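Local coordinates for protein flavodoxin (Aquifex aeolicus, PDB 2ARK) that binds FMN and probably serves as a low-potential electron donor to redox enzymes, at the interface of chains A and B. Sequence-based numbering; all coordinates share one arbitrary frame. Chains: chain A/B, Flavodoxin.

The interface of chains A and B. Residues chain A 112, 116, 120-122; chain B 109, 112, 116, 121-123, 137.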
loop_
_atom_site.group_PDB
_atom_site.type_symbol
_atom_site.label_atom_id
_atom_site.label_comp_id
_atom_site.label_asym_id
_atom_site.label_seq_id
_atom_site.Cartn_x
_atom_site.Cartn_y
_atom_site.Cartn_z
ATOM N N LEU A 112 -0.479 -1.561 -9.725
ATOM C CA LEU A 112 0.611 -0.607 -9.857
ATOM C C LEU A 112 1.942 -1.106 -9.260
ATOM O O LEU A 112 3.009 -0.858 -9.819
ATOM C CB LEU A 112 0.222 0.764 -9.272
ATOM C CG LEU A 112 -0.893 1.498 -10.041
ATOM C CD1 LEU A 112 -1.428 2.718 -9.248
ATOM C CD2 LEU A 112 -0.506 1.890 -11.460
HETATM N N MSE A 116 5.257 -1.608 -11.315
HETATM C CA MSE A 116 6.487 -0.922 -10.947
HETATM C C MSE A 116 7.638 -1.865 -10.840
HETATM O O MSE A 116 8.789 -1.503 -11.118
HETATM C CB MSE A 116 6.337 -0.146 -9.660
HETATM C CG MSE A 116 5.648 1.152 -9.907
HETATM SE SE MSE A 116 5.606 2.293 -8.307
HETATM C CE MSE A 116 4.274 1.188 -7.161
ATOM N N PHE A 120 8.426 -0.244 -14.957
ATOM C CA PHE A 120 7.518 0.642 -15.692
ATOM C C PHE A 120 7.329 1.975 -14.962
ATOM O O PHE A 120 7.485 2.065 -13.743
ATOM C CB PHE A 120 6.143 -0.013 -15.888
ATOM C CG PHE A 120 6.165 -1.301 -16.675
ATOM C CD1 PHE A 120 7.311 -1.719 -17.360
ATOM C CD2 PHE A 120 5.009 -2.065 -16.770
ATOM C CE1 PHE A 120 7.314 -2.877 -18.110
ATOM C CE2 PHE A 120 4.968 -3.236 -17.523
ATOM C CZ PHE A 120 6.133 -3.660 -18.198
ATOM N N LEU A 121 7.010 3.007 -15.734
ATOM C CA LEU A 121 6.584 4.302 -15.209
ATOM C C LEU A 121 5.061 4.208 -15.088
ATOM O O LEU A 121 4.375 3.996 -16.109
ATOM C CB LEU A 121 6.943 5.427 -16.180
ATOM C CG LEU A 121 8.311 6.086 -16.425
ATOM C CD1 LEU A 121 8.574 7.139 -15.376
ATOM C CD2 LEU A 121 9.507 5.111 -16.530
ATOM N N VAL A 122 4.535 4.341 -13.862
ATOM C CA VAL A 122 3.094 4.231 -13.606
ATOM C C VAL A 122 2.453 5.530 -13.113
ATOM O O VAL A 122 3.107 6.426 -12.580
ATOM C CB VAL A 122 2.775 3.055 -12.645
ATOM C CG1 VAL A 122 3.492 1.759 -13.117
ATOM C CG2 VAL A 122 3.188 3.401 -11.207
HETATM N N MSE B 109 6.409 3.519 -0.729
HETATM C CA MSE B 109 5.005 3.442 -1.261
HETATM C C MSE B 109 4.203 4.724 -0.965
HETATM O O MSE B 109 3.487 5.220 -1.860
HETATM C CB MSE B 109 4.218 2.234 -0.731
HETATM C CG MSE B 109 4.473 0.880 -1.425
HETATM SE SE MSE B 109 4.652 0.961 -3.505
HETATM C CE MSE B 109 2.924 1.740 -3.844
ATOM N N LEU B 112 5.257 7.597 -3.109
ATOM C CA LEU B 112 4.759 7.341 -4.452
ATOM C C LEU B 112 3.257 7.581 -4.615
ATOM O O LEU B 112 2.798 7.964 -5.676
ATOM C CB LEU B 112 5.104 5.909 -4.881
ATOM C CG LEU B 112 6.574 5.574 -5.107
ATOM C CD1 LEU B 112 6.689 4.093 -5.410
ATOM C CD2 LEU B 112 7.255 6.391 -6.199
HETATM N N MSE B 116 1.852 10.260 -7.242
HETATM C CA MSE B 116 0.797 9.857 -8.175
HETATM C C MSE B 116 -0.444 10.723 -8.084
HETATM O O MSE B 116 -1.130 10.940 -9.085
HETATM C CB MSE B 116 0.417 8.387 -7.993
HETATM C CG MSE B 116 1.452 7.438 -8.531
HETATM SE SE MSE B 116 0.787 5.573 -8.561
HETATM C CE MSE B 116 1.430 4.942 -6.698
ATOM N N LEU B 121 4.208 10.550 -13.251
ATOM C CA LEU B 121 4.536 9.200 -13.697
ATOM C C LEU B 121 5.637 8.803 -12.785
ATOM O O LEU B 121 6.578 9.536 -12.608
ATOM C CB LEU B 121 5.069 9.180 -15.116
ATOM C CG LEU B 121 4.215 9.595 -16.323
ATOM C CD1 LEU B 121 3.834 8.381 -17.120
ATOM C CD2 LEU B 121 2.988 10.443 -15.980
ATOM N N VAL B 122 5.531 7.624 -12.216
ATOM C CA VAL B 122 6.267 7.286 -11.011
ATOM C C VAL B 122 6.919 5.937 -11.280
ATOM O O VAL B 122 6.359 5.098 -11.997
ATOM C CB VAL B 122 5.169 7.317 -9.853
ATOM C CG1 VAL B 122 4.892 5.970 -9.125
ATOM C CG2 VAL B 122 5.288 8.587 -9.002
ATOM N N PHE B 123 8.105 5.716 -10.739
ATOM C CA PHE B 123 8.791 4.457 -11.012
ATOM C C PHE B 123 9.681 4.028 -9.838
ATOM O O PHE B 123 10.008 4.849 -8.957
ATOM C CB PHE B 123 9.646 4.595 -12.281
ATOM C CG PHE B 123 10.800 5.519 -12.094
ATOM C CD1 PHE B 123 10.622 6.898 -12.198
ATOM C CD2 PHE B 123 12.065 5.020 -11.764
ATOM C CE1 PHE B 123 11.668 7.770 -11.971
ATOM C CE2 PHE B 123 13.117 5.872 -11.563
ATOM C CZ PHE B 123 12.922 7.266 -11.653
ATOM N N TYR B 137 11.173 0.016 -5.461
ATOM C CA TYR B 137 10.123 0.986 -5.125
ATOM C C TYR B 137 10.756 2.291 -4.718
ATOM O O TYR B 137 10.085 3.256 -4.365
ATOM C CB TYR B 137 9.135 0.410 -4.067
ATOM C CG TYR B 137 8.461 -0.845 -4.638
ATOM C CD1 TYR B 137 8.844 -2.127 -4.231
ATOM C CD2 TYR B 137 7.533 -0.741 -5.663
ATOM C CE1 TYR B 137 8.257 -3.281 -4.808
ATOM C CE2 TYR B 137 6.941 -1.895 -6.248
ATOM C CZ TYR B 137 7.323 -3.150 -5.804
ATOM O OH TYR B 137 6.767 -4.261 -6.381
#
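A:Val122 and B:Val122 face each other across a local two-fold axis and pair as an antiparallel beta bridge, joining the short strands 121-122 of two flavodoxin-like domains. Each valine both gives and accepts a backbone hydrogen bond. A:Val122 N reaches B:Val122 O at 2.7 Å, nearly straight at the hydrogen (167°). The return bond from B:Val122 N to A:Val122 O, also 2.7 Å, is more bent (139°). The valine side chains slant across one another, A:Val122 CG2 touching B:Val122 CG1 at 3.7 Å.

Tight packing lies on the helix side of the bridge, where the helices 104-117 contribute leucines and methionines, the latter present as selenomethionine. A:Met116 leaves its helix with CG anti to the carbonyl carbon, runs extended through chi2 and bends at chi3 (-70°). Its selenium meets the tip of B:Leu112 at CD1, 3.6 Å away, and also packs on B:Val122 CG1. The bend carries the terminal methyl CE to B:Met109 CE, 3.6 Å off, while CB lies against ring atom CE2 of B:Tyr137. In the symmetry-related contact, B:Met116 SE meets A:Leu112 CD1 tip to tip at 3.7 Å.

Beyond the bridge, on the side away from the helices, the packing is looser. A:Leu121 lies alongside B:Phe123, its CD1 3.8 Å from ring atom CD1, and crosses B:Leu121 roughly at a right angle, with a longer approach of 4.1 Å from CD1 to B:Leu121 CB. The deposited assembly is a tetramer, but the coordinates alone do not establish that this pairing persists in solution.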